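Local coordinates for Tox3 (Phaeosphaeria nodorum, PDB 6WES), which acts as a secreted necrotrophic effector of a fungal pathogen, a disulfide-bonded beta-barrel toxin probably recognised through the host's Snn3 susceptibility factor, at residues Arg25-Pro34 against Leu45-Val55; Pro122-Val130 against Val142-Ala153. One frame throughout, in Å; residues are numbered along the deposited sequence.

Interaction 1 (Arg25-Pro34 against Leu45-Val55); sequences RDVKVRADIP and LRVTWSNALNV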
loop_
_atom_site.group_PDB
_atom_site.type_symbol
_atom_site.label_atom_id
_atom_site.label_comp_id
_atom_site.label_asym_id
_atom_site.label_seq_id
_atom_site.Cartn_x
_atom_site.Cartn_y
_atom_site.Cartn_z
ATOM N N ARG A 25 -2.101 -7.619 9.178
ATOM C CA ARG A 25 -1.018 -7.442 8.219
ATOM C C ARG A 25 -0.419 -6.056 8.371
ATOM O O ARG A 25 -1.150 -5.080 8.557
ATOM C CB ARG A 25 -1.537 -7.530 6.777
ATOM C CG ARG A 25 -2.205 -8.856 6.417
ATOM C CD ARG A 25 -1.175 -9.849 5.920
ATOM N NE ARG A 25 -0.474 -10.499 7.013
ATOM C CZ ARG A 25 0.641 -11.205 6.838
ATOM N NH1 ARG A 25 1.244 -11.785 7.866
ATOM N NH2 ARG A 25 1.149 -11.337 5.624
ATOM N N ASP A 26 0.905 -5.969 8.233
ATOM C CA ASP A 26 1.632 -4.707 8.136
ATOM C C ASP A 26 2.089 -4.542 6.691
ATOM O O ASP A 26 2.636 -5.477 6.108
ATOM C CB ASP A 26 2.880 -4.719 9.029
ATOM C CG ASP A 26 2.576 -4.475 10.487
ATOM O OD1 ASP A 26 1.395 -4.524 10.865
ATOM O OD2 ASP A 26 3.523 -4.267 11.285
ATOM N N VAL A 27 1.883 -3.355 6.131
ATOM C CA VAL A 27 2.309 -3.024 4.774
ATOM C C VAL A 27 3.134 -1.751 4.866
ATOM O O VAL A 27 2.680 -0.764 5.457
ATOM C CB VAL A 27 1.097 -2.812 3.847
ATOM C CG1 VAL A 27 1.558 -2.470 2.437
ATOM C CG2 VAL A 27 0.232 -4.063 3.814
ATOM N N LYS A 28 4.341 -1.771 4.320
ATOM C CA LYS A 28 5.201 -0.592 4.352
ATOM C C LYS A 28 5.683 -0.273 2.947
ATOM O O LYS A 28 6.002 -1.176 2.162
ATOM C CB LYS A 28 6.421 -0.812 5.261
ATOM C CG LYS A 28 6.082 -1.027 6.724
ATOM C CD LYS A 28 7.338 -1.276 7.515
ATOM C CE LYS A 28 7.028 -1.655 8.961
ATOM N NZ LYS A 28 8.292 -1.865 9.742
ATOM N N VAL A 29 5.724 1.020 2.629
ATOM C CA VAL A 29 6.186 1.478 1.327
ATOM C C VAL A 29 7.181 2.611 1.511
ATOM O O VAL A 29 7.244 3.255 2.562
ATOM C CB VAL A 29 5.026 1.935 0.426
ATOM C CG1 VAL A 29 4.045 0.778 0.183
ATOM C CG2 VAL A 29 4.299 3.147 1.038
ATOM N N ARG A 30 7.952 2.869 0.452
ATOM C CA ARG A 30 8.853 4.005 0.374
ATOM C C ARG A 30 8.475 4.781 -0.877
ATOM O O ARG A 30 8.097 4.178 -1.892
ATOM C CB ARG A 30 10.297 3.498 0.258
ATOM C CG ARG A 30 11.331 4.584 -0.005
ATOM C CD ARG A 30 12.713 4.019 0.135
ATOM N NE ARG A 30 13.681 4.931 -0.453
ATOM C CZ ARG A 30 14.928 5.086 -0.024
ATOM N NH1 ARG A 30 15.378 4.401 1.023
ATOM N NH2 ARG A 30 15.716 5.949 -0.639
ATOM N N ALA A 31 8.547 6.109 -0.804
ATOM C CA ALA A 31 8.400 6.960 -1.984
ATOM C C ALA A 31 9.690 7.736 -2.162
ATOM O O ALA A 31 10.215 8.318 -1.196
ATOM C CB ALA A 31 7.231 7.940 -1.862
ATOM N N ASP A 32 10.210 7.747 -3.380
ATOM C CA ASP A 32 11.377 8.554 -3.704
ATOM C C ASP A 32 10.914 9.676 -4.624
ATOM O O ASP A 32 10.154 9.429 -5.576
ATOM C CB ASP A 32 12.485 7.696 -4.343
ATOM C CG ASP A 32 13.243 6.843 -3.308
ATOM O OD1 ASP A 32 14.316 7.260 -2.809
ATOM O OD2 ASP A 32 12.771 5.737 -2.987
ATOM N N ILE A 33 11.321 10.903 -4.307
ATOM C CA ILE A 33 10.815 12.091 -5.003
ATOM C C ILE A 33 11.967 13.033 -5.332
ATOM O O ILE A 33 12.356 13.841 -4.479
ATOM C CB ILE A 33 9.771 12.849 -4.165
ATOM C CG1 ILE A 33 8.742 11.894 -3.549
ATOM C CG2 ILE A 33 9.110 13.898 -5.056
ATOM C CD1 ILE A 33 8.961 11.687 -2.102
ATOM N N PRO A 34 12.537 12.968 -6.528
ATOM C CA PRO A 34 13.576 13.922 -6.917
ATOM C C PRO A 34 12.988 15.314 -7.074
ATOM O O PRO A 34 11.802 15.488 -7.377
ATOM C CB PRO A 34 14.044 13.405 -8.286
ATOM C CG PRO A 34 13.414 12.032 -8.471
ATOM C CD PRO A 34 12.244 11.974 -7.570
ATOM N N LEU A 45 6.602 16.427 -10.764
ATOM C CA LEU A 45 7.427 15.563 -9.925
ATOM C C LEU A 45 7.284 14.132 -10.396
ATOM O O LEU A 45 6.196 13.719 -10.796
ATOM C CB LEU A 45 7.004 15.632 -8.447
ATOM C CG LEU A 45 7.149 17.013 -7.816
ATOM C CD1 LEU A 45 6.486 16.988 -6.438
ATOM C CD2 LEU A 45 8.623 17.369 -7.694
ATOM N N ARG A 46 8.365 13.377 -10.355
ATOM C CA ARG A 46 8.362 11.973 -10.745
ATOM C C ARG A 46 8.568 11.149 -9.479
ATOM O O ARG A 46 9.695 11.038 -8.979
ATOM C CB ARG A 46 9.459 11.722 -11.773
ATOM C CG ARG A 46 9.145 12.372 -13.104
ATOM C CD ARG A 46 10.277 12.200 -14.101
ATOM N NE ARG A 46 10.042 13.001 -15.302
ATOM C CZ ARG A 46 10.376 14.284 -15.419
ATOM N NH1 ARG A 46 10.966 14.915 -14.407
ATOM N NH2 ARG A 46 10.122 14.939 -16.546
ATOM N N VAL A 47 7.480 10.561 -8.975
ATOM C CA VAL A 47 7.482 9.779 -7.743
ATOM C C VAL A 47 7.684 8.309 -8.091
ATOM O O VAL A 47 7.030 7.784 -9.005
ATOM C CB VAL A 47 6.162 9.989 -6.978
ATOM C CG1 VAL A 47 6.072 9.080 -5.776
ATOM C CG2 VAL A 47 6.013 11.454 -6.546
ATOM N N THR A 48 8.574 7.641 -7.367
ATOM C CA THR A 48 8.710 6.187 -7.465
ATOM C C THR A 48 8.303 5.579 -6.130
ATOM O O THR A 48 8.975 5.802 -5.114
ATOM C CB THR A 48 10.157 5.813 -7.789
ATOM O OG1 THR A 48 10.492 6.322 -9.093
ATOM C CG2 THR A 48 10.381 4.280 -7.782
ATOM N N TRP A 49 7.233 4.795 -6.130
ATOM C CA TRP A 49 6.850 4.016 -4.951
ATOM C C TRP A 49 7.570 2.675 -5.000
ATOM O O TRP A 49 7.711 2.078 -6.087
ATOM C CB TRP A 49 5.347 3.731 -4.959
ATOM C CG TRP A 49 4.439 4.933 -4.862
ATOM C CD1 TRP A 49 3.851 5.597 -5.893
ATOM C CD2 TRP A 49 3.969 5.555 -3.661
ATOM N NE1 TRP A 49 3.037 6.598 -5.414
ATOM C CE2 TRP A 49 3.096 6.589 -4.047
ATOM C CE3 TRP A 49 4.195 5.323 -2.299
ATOM C CZ2 TRP A 49 2.438 7.393 -3.118
ATOM C CZ3 TRP A 49 3.531 6.116 -1.374
ATOM C CH2 TRP A 49 2.672 7.142 -1.794
ATOM N N SER A 50 7.975 2.169 -3.839
ATOM C CA SER A 50 8.620 0.861 -3.795
ATOM C C SER A 50 8.233 0.115 -2.526
ATOM O O SER A 50 7.785 0.701 -1.537
ATOM C CB SER A 50 10.139 0.970 -3.912
ATOM O OG SER A 50 10.654 1.720 -2.830
ATOM N N ASN A 51 8.404 -1.204 -2.576
ATOM C CA ASN A 51 8.102 -2.059 -1.435
ATOM C C ASN A 51 9.108 -1.833 -0.315
ATOM O O ASN A 51 10.325 -1.802 -0.550
ATOM C CB ASN A 51 8.218 -3.522 -1.877
ATOM C CG ASN A 51 7.982 -4.496 -0.725
ATOM O OD1 ASN A 51 7.105 -4.288 0.105
ATOM N ND2 ASN A 51 8.765 -5.560 -0.681
ATOM N N ALA A 52 8.610 -1.675 0.909
ATOM C CA ALA A 52 9.422 -1.849 2.105
ATOM C C ALA A 52 9.029 -3.086 2.902
ATOM O O ALA A 52 9.901 -3.733 3.480
ATOM C CB ALA A 52 9.380 -0.590 2.992
ATOM N N LEU A 53 7.749 -3.453 2.917
ATOM C CA LEU A 53 7.315 -4.704 3.541
ATOM C C LEU A 53 5.972 -5.101 2.961
ATOM O O LEU A 53 5.020 -4.317 3.026
ATOM C CB LEU A 53 7.170 -4.546 5.053
ATOM C CG LEU A 53 6.546 -5.768 5.737
ATOM C CD1 LEU A 53 7.493 -6.941 5.663
ATOM C CD2 LEU A 53 6.197 -5.454 7.177
ATOM N N ASN A 54 5.889 -6.328 2.450
ATOM C CA ASN A 54 4.656 -7.012 2.066
ATOM C C ASN A 54 3.975 -6.460 0.826
ATOM O O ASN A 54 2.814 -6.781 0.580
ATOM C CB ASN A 54 3.658 -7.136 3.220
ATOM C CG ASN A 54 4.044 -8.222 4.185
ATOM O OD1 ASN A 54 4.695 -9.202 3.804
ATOM N ND2 ASN A 54 3.654 -8.068 5.439
ATOM N N VAL A 55 4.639 -5.676 -0.009
ATOM C CA VAL A 55 4.025 -5.232 -1.255
ATOM C C VAL A 55 4.528 -6.098 -2.398
ATOM O O VAL A 55 5.724 -6.083 -2.728
ATOM C CB VAL A 55 4.268 -3.742 -1.532
ATOM C CG1 VAL A 55 3.513 -3.326 -2.805
ATOM C CG2 VAL A 55 3.839 -2.905 -0.359
HETATM O O HOH W 1 10.901 4.218 -3.914
HETATM O O HOH W 2 10.798 14.868 -9.780
#

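Interaction 2 (Pro122-Val130 against Val142-Ala153); sequences PQRPTMHEV and VFLECSTRTYGA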
loop_
_atom_site.group_PDB
_atom_site.type_symbol
_atom_site.label_atom_id
_atom_site.label_comp_id
_atom_site.label_asym_id
_atom_site.label_seq_id
_atom_site.Cartn_x
_atom_site.Cartn_y
_atom_site.Cartn_z
ATOM N N PRO A 122 -3.492 7.283 7.882
ATOM C CA PRO A 122 -3.760 5.910 7.433
ATOM C C PRO A 122 -5.016 5.890 6.588
ATOM O O PRO A 122 -5.998 6.582 6.880
ATOM C CB PRO A 122 -3.963 5.143 8.743
ATOM C CG PRO A 122 -3.302 6.019 9.800
ATOM C CD PRO A 122 -3.503 7.422 9.345
ATOM N N GLN A 123 -4.966 5.120 5.509
ATOM C CA GLN A 123 -6.115 4.968 4.638
ATOM C C GLN A 123 -6.675 3.565 4.778
ATOM O O GLN A 123 -5.930 2.596 4.976
ATOM C CB GLN A 123 -5.745 5.252 3.193
ATOM C CG GLN A 123 -5.632 6.758 2.931
ATOM C CD GLN A 123 -5.467 7.033 1.465
ATOM O OE1 GLN A 123 -4.343 7.150 0.985
ATOM N NE2 GLN A 123 -6.575 7.106 0.733
ATOM N N ARG A 124 -7.989 3.468 4.680
ATOM C CA ARG A 124 -8.677 2.195 4.875
ATOM C C ARG A 124 -8.341 1.216 3.759
ATOM O O ARG A 124 -8.557 1.526 2.576
ATOM C CB ARG A 124 -10.185 2.445 4.884
ATOM C CG ARG A 124 -11.042 1.206 5.186
ATOM C CD ARG A 124 -12.554 1.562 5.191
ATOM N NE ARG A 124 -13.403 0.388 5.422
ATOM C CZ ARG A 124 -14.649 0.443 5.893
ATOM N NH1 ARG A 124 -15.208 1.613 6.181
ATOM N NH2 ARG A 124 -15.335 -0.676 6.083
ATOM N N PRO A 125 -7.821 0.035 4.072
ATOM C CA PRO A 125 -7.571 -0.990 3.058
ATOM C C PRO A 125 -8.791 -1.894 2.919
ATOM O O PRO A 125 -9.761 -1.780 3.667
ATOM C CB PRO A 125 -6.417 -1.775 3.678
ATOM C CG PRO A 125 -6.724 -1.736 5.177
ATOM C CD PRO A 125 -7.345 -0.363 5.419
ATOM N N THR A 126 -8.736 -2.786 1.937
ATOM C CA THR A 126 -9.712 -3.861 1.824
ATOM C C THR A 126 -8.977 -5.182 1.667
ATOM O O THR A 126 -7.881 -5.234 1.103
ATOM C CB THR A 126 -10.648 -3.663 0.637
ATOM O OG1 THR A 126 -9.894 -3.628 -0.587
ATOM C CG2 THR A 126 -11.449 -2.367 0.801
ATOM N N MET A 127 -9.568 -6.254 2.170
ATOM C CA MET A 127 -9.027 -7.590 2.000
ATOM C C MET A 127 -10.061 -8.442 1.293
ATOM O O MET A 127 -11.270 -8.207 1.406
ATOM C CB MET A 127 -8.646 -8.246 3.329
ATOM C CG MET A 127 -7.908 -9.591 3.161
ATOM S SD MET A 127 -7.280 -10.285 4.703
ATOM C CE MET A 127 -5.910 -9.125 4.941
ATOM N N HIS A 128 -9.570 -9.426 0.553
ATOM C CA HIS A 128 -10.367 -10.243 -0.341
ATOM C C HIS A 128 -9.900 -11.679 -0.173
ATOM O O HIS A 128 -8.701 -11.920 -0.026
ATOM C CB HIS A 128 -10.131 -9.699 -1.771
ATOM C CG HIS A 128 -10.384 -8.223 -1.867
ATOM N ND1 HIS A 128 -11.610 -7.717 -2.229
ATOM C CD2 HIS A 128 -9.601 -7.149 -1.579
ATOM C CE1 HIS A 128 -11.571 -6.396 -2.184
ATOM N NE2 HIS A 128 -10.364 -6.025 -1.782
ATOM N N GLU A 129 -10.839 -12.626 -0.135
ATOM C CA GLU A 129 -10.525 -14.013 0.204
ATOM C C GLU A 129 -11.192 -14.957 -0.791
ATOM O O GLU A 129 -12.347 -14.750 -1.176
ATOM C CB GLU A 129 -11.066 -14.347 1.634
ATOM C CG GLU A 129 -10.910 -15.819 2.105
ATOM C CD GLU A 129 -11.708 -16.175 3.393
ATOM O OE1 GLU A 129 -12.941 -16.125 3.348
ATOM O OE2 GLU A 129 -11.107 -16.507 4.432
ATOM N N VAL A 130 -10.476 -16.008 -1.207
ATOM C CA VAL A 130 -11.080 -17.117 -1.948
ATOM C C VAL A 130 -10.575 -18.417 -1.333
ATOM O O VAL A 130 -9.371 -18.567 -1.106
ATOM C CB VAL A 130 -10.806 -17.032 -3.473
ATOM C CG1 VAL A 130 -9.317 -16.901 -3.794
ATOM C CG2 VAL A 130 -11.475 -18.196 -4.243
ATOM N N VAL A 142 -10.590 -14.470 -8.661
ATOM C CA VAL A 142 -11.831 -13.872 -8.166
ATOM C C VAL A 142 -11.804 -14.011 -6.648
ATOM O O VAL A 142 -11.128 -14.889 -6.110
ATOM C CB VAL A 142 -13.069 -14.583 -8.779
ATOM C CG1 VAL A 142 -13.239 -15.991 -8.177
ATOM C CG2 VAL A 142 -14.339 -13.734 -8.594
ATOM N N PHE A 143 -12.546 -13.141 -5.950
ATOM C CA PHE A 143 -12.500 -13.073 -4.488
ATOM C C PHE A 143 -13.850 -12.629 -3.934
ATOM O O PHE A 143 -14.653 -12.000 -4.627
ATOM C CB PHE A 143 -11.510 -12.002 -4.011
ATOM C CG PHE A 143 -10.062 -12.266 -4.349
ATOM C CD1 PHE A 143 -9.270 -13.077 -3.552
ATOM C CD2 PHE A 143 -9.480 -11.651 -5.452
ATOM C CE1 PHE A 143 -7.921 -13.265 -3.846
ATOM C CE2 PHE A 143 -8.140 -11.838 -5.762
ATOM C CZ PHE A 143 -7.359 -12.651 -4.973
ATOM N N LEU A 144 -14.071 -12.921 -2.653
ATOM C CA LEU A 144 -15.130 -12.297 -1.855
ATOM C C LEU A 144 -14.494 -11.294 -0.896
ATOM O O LEU A 144 -13.514 -11.622 -0.221
ATOM C CB LEU A 144 -15.868 -13.353 -1.024
ATOM C CG LEU A 144 -16.736 -14.401 -1.735
ATOM C CD1 LEU A 144 -17.068 -15.569 -0.810
ATOM C CD2 LEU A 144 -18.009 -13.766 -2.252
ATOM N N GLU A 145 -15.060 -10.094 -0.800
ATOM C CA GLU A 145 -14.480 -9.083 0.074
ATOM C C GLU A 145 -14.785 -9.375 1.546
ATOM O O GLU A 145 -15.904 -9.741 1.908
ATOM C CB GLU A 145 -15.010 -7.697 -0.307
ATOM C CG GLU A 145 -14.300 -6.545 0.386
ATOM C CD GLU A 145 -14.635 -5.194 -0.219
ATOM O OE1 GLU A 145 -14.832 -5.114 -1.452
ATOM O OE2 GLU A 145 -14.698 -4.214 0.544
ATOM N N CYS A 146 -13.763 -9.206 2.394
ATOM C CA CYS A 146 -13.803 -9.357 3.841
ATOM C C CYS A 146 -14.256 -8.053 4.496
ATOM O O CYS A 146 -14.447 -7.038 3.828
ATOM C CB CYS A 146 -12.402 -9.696 4.333
ATOM S SG CYS A 146 -11.618 -11.108 3.534
ATOM N N SER A 147 -14.432 -8.057 5.817
ATOM C CA SER A 147 -14.676 -6.801 6.511
ATOM C C SER A 147 -13.413 -6.326 7.222
ATOM O O SER A 147 -12.627 -7.124 7.740
ATOM C CB SER A 147 -15.860 -6.904 7.481
ATOM O OG SER A 147 -15.691 -7.999 8.365
ATOM N N THR A 148 -13.193 -5.014 7.193
ATOM C CA THR A 148 -12.042 -4.411 7.852
ATOM C C THR A 148 -12.409 -4.179 9.314
ATOM O O THR A 148 -13.385 -3.475 9.611
ATOM C CB THR A 148 -11.673 -3.110 7.141
ATOM O OG1 THR A 148 -11.373 -3.397 5.768
ATOM C CG2 THR A 148 -10.449 -2.430 7.795
ATOM N N ARG A 149 -11.649 -4.773 10.234
ATOM C CA ARG A 149 -11.921 -4.560 11.648
ATOM C C ARG A 149 -11.324 -3.257 12.136
ATOM O O ARG A 149 -11.975 -2.522 12.876
ATOM C CB ARG A 149 -11.409 -5.717 12.489
ATOM C CG ARG A 149 -12.231 -5.735 13.785
ATOM C CD ARG A 149 -11.632 -6.564 14.823
ATOM N NE ARG A 149 -11.673 -7.962 14.444
ATOM C CZ ARG A 149 -11.074 -8.898 15.150
ATOM N NH1 ARG A 149 -10.453 -8.568 16.277
ATOM N NH2 ARG A 149 -11.101 -10.151 14.733
ATOM N N THR A 150 -10.091 -2.958 11.734
ATOM C CA THR A 150 -9.439 -1.727 12.152
ATOM C C THR A 150 -8.219 -1.527 11.263
ATOM O O THR A 150 -7.779 -2.453 10.584
ATOM C CB THR A 150 -9.069 -1.754 13.643
ATOM O OG1 THR A 150 -8.610 -0.455 14.024
ATOM C CG2 THR A 150 -8.004 -2.801 13.960
ATOM N N TYR A 151 -7.683 -0.307 11.277
ATOM C CA TYR A 151 -6.446 -0.007 10.560
ATOM C C TYR A 151 -5.814 1.217 11.204
ATOM O O TYR A 151 -6.496 2.010 11.868
ATOM C CB TYR A 151 -6.674 0.196 9.053
ATOM C CG TYR A 151 -7.565 1.359 8.734
ATOM C CD1 TYR A 151 -8.936 1.234 8.772
ATOM C CD2 TYR A 151 -7.032 2.605 8.394
ATOM C CE1 TYR A 151 -9.758 2.309 8.492
ATOM C CE2 TYR A 151 -7.875 3.692 8.116
ATOM C CZ TYR A 151 -9.225 3.511 8.163
ATOM O OH TYR A 151 -10.102 4.551 7.891
ATOM N N GLY A 152 -4.509 1.380 11.010
ATOM C CA GLY A 152 -3.841 2.530 11.597
ATOM C C GLY A 152 -2.351 2.467 11.370
ATOM O O GLY A 152 -1.866 1.601 10.641
ATOM N N ALA A 153 -1.641 3.425 11.957
ATOM C CA ALA A 153 -0.196 3.492 11.787
ATOM C C ALA A 153 0.485 2.308 12.464
ATOM O O ALA A 153 -0.028 1.725 13.419
ATOM C CB ALA A 153 0.316 4.790 12.412
HETATM O O HOH W 3 -12.758 -1.580 3.960
HETATM O O HOH W 4 -14.962 -3.351 5.744
HETATM O O HOH W 5 -12.190 -5.366 3.488
HETATM O O HOH W 6 -13.636 -8.953 -4.039
#

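Interaction 1 (Arg25-Pro34 against Leu45-Val55)
Lys28 and Leu53 open the backbone pairing: Lys28 N gives a nearly straight bond to Leu53 O (N-H...O 171°). Further along, Arg30 pairs reciprocally with Ser50, Ser50 N lying 2.8 Å from Arg30 O, and Asp32 does the same with Thr48. Lys28 O accepts twice, from Ala52 N at 2.9 Å and Leu53 N at 3.0 Å, both donors above the same face of its carbonyl plane. This is a classic beta bulge in the antiparallel hairpin of strands 23-36 and 45-53, part of the barrel sheet; the register slips by one residue there and the chain turns a corner at Ala52. Past the corner, Asn54 ND2 runs almost head-on into Asp26 O (2.9 Å), with that oxygen close to the amide plane.

Apolar contacts line the face of Val29, Ala31 and Trp49. Ala31 CB and Val47 CG1 sit over one face of the indole, offset toward its rim, while Val29 CG2 meets the ring edge at CZ3 (3.9 Å). Val55 CG2 packs against CG1 of both Val27 and Val29; Phe9 and Phe102 also pack on Val29.

On the face of Arg30, Asp32 and Ser50, charge and water dominate. With CG anti to the backbone N (chi1 173°), Arg30 extends to grip Asp32 side-on, NE to OD2 and NH2 to OD1. A water joins Asp32 OD2, Thr48 O and Ser50 OG.

Interaction 2 (Pro122-Val130 against Val142-Ala153)
Tyr151 holds CG between its backbone N and carbonyl carbon (chi1 62°), which turns one face of the phenol ring to Arg124. Arg124 CA stands over the ring centre in a CH-pi contact, 3.6 Å from the centroid and 12° off the normal; Pro122 O lies at the ring edge, in plane, and Pro125 CD touches Tyr151 CB. The extended chain of Arg124 carries its guanidinium past the ring toward Thr148. There the two meet on one water, which accepts from Arg124 NH2 at 2.7 Å and from Thr148 N at 2.8 Å. Another water joins Met127 N, Cys146 O and Thr148 OG1.

Direct backbone pairing begins beyond this watery part. Cys146 N bonds Met127 O (2.9 Å), and Glu129 and Leu144 exchange bonds in both directions, forming an antiparallel hairpin of strands 126-133 and 144-153. At the non-hydrogen-bonded pair His128-Glu145, the side chains lie side by side, CE1 to OE1 3.6 Å, with imidazole and carboxylate planes 64° apart. His128 CB packs on Phe143 CB at 3.5 Å. His128 NE2 shares a 2.7 Å hydrogen bond with Thr126 OG1, which would fix the ring's rotation.

Cys146 SG, disulfide-bonded to Cys17, rests 3.8 Å from Glu129 CB and close to Met127 CG. Glu129 OE2 is hydrogen-bonded to Tyr96 OH. The hairpin is therefore held by direct backbone bonds at the Glu129 end and water bridges around Thr148, while the disulfide ties its second strand to Cys17, just after strand 2-16.

How the interactions relate
Interaction 1 and interaction 2 are two hairpins of one antiparallel sheet, in series along the chain, with centres about 19 Å apart. Strand 2-16 lies between them in the sheet order: it pairs with 23-36 on one side and with 144-153 on the other, so the backbone bonds Arg25 with Ser13 and Arg149 with Val14 tie both contacts to the same strand. They also touch directly through side chains, Arg25 CG meeting Met127 CE at 4.0 Å. Leu98 of strand 92-105 reaches both, packing on Arg25 and Val27 and on Pro125. Strands 23-36 and 126-133 are three places apart in that order, so these contacts require the sheet to curl on itself, consistent with a beta barrel.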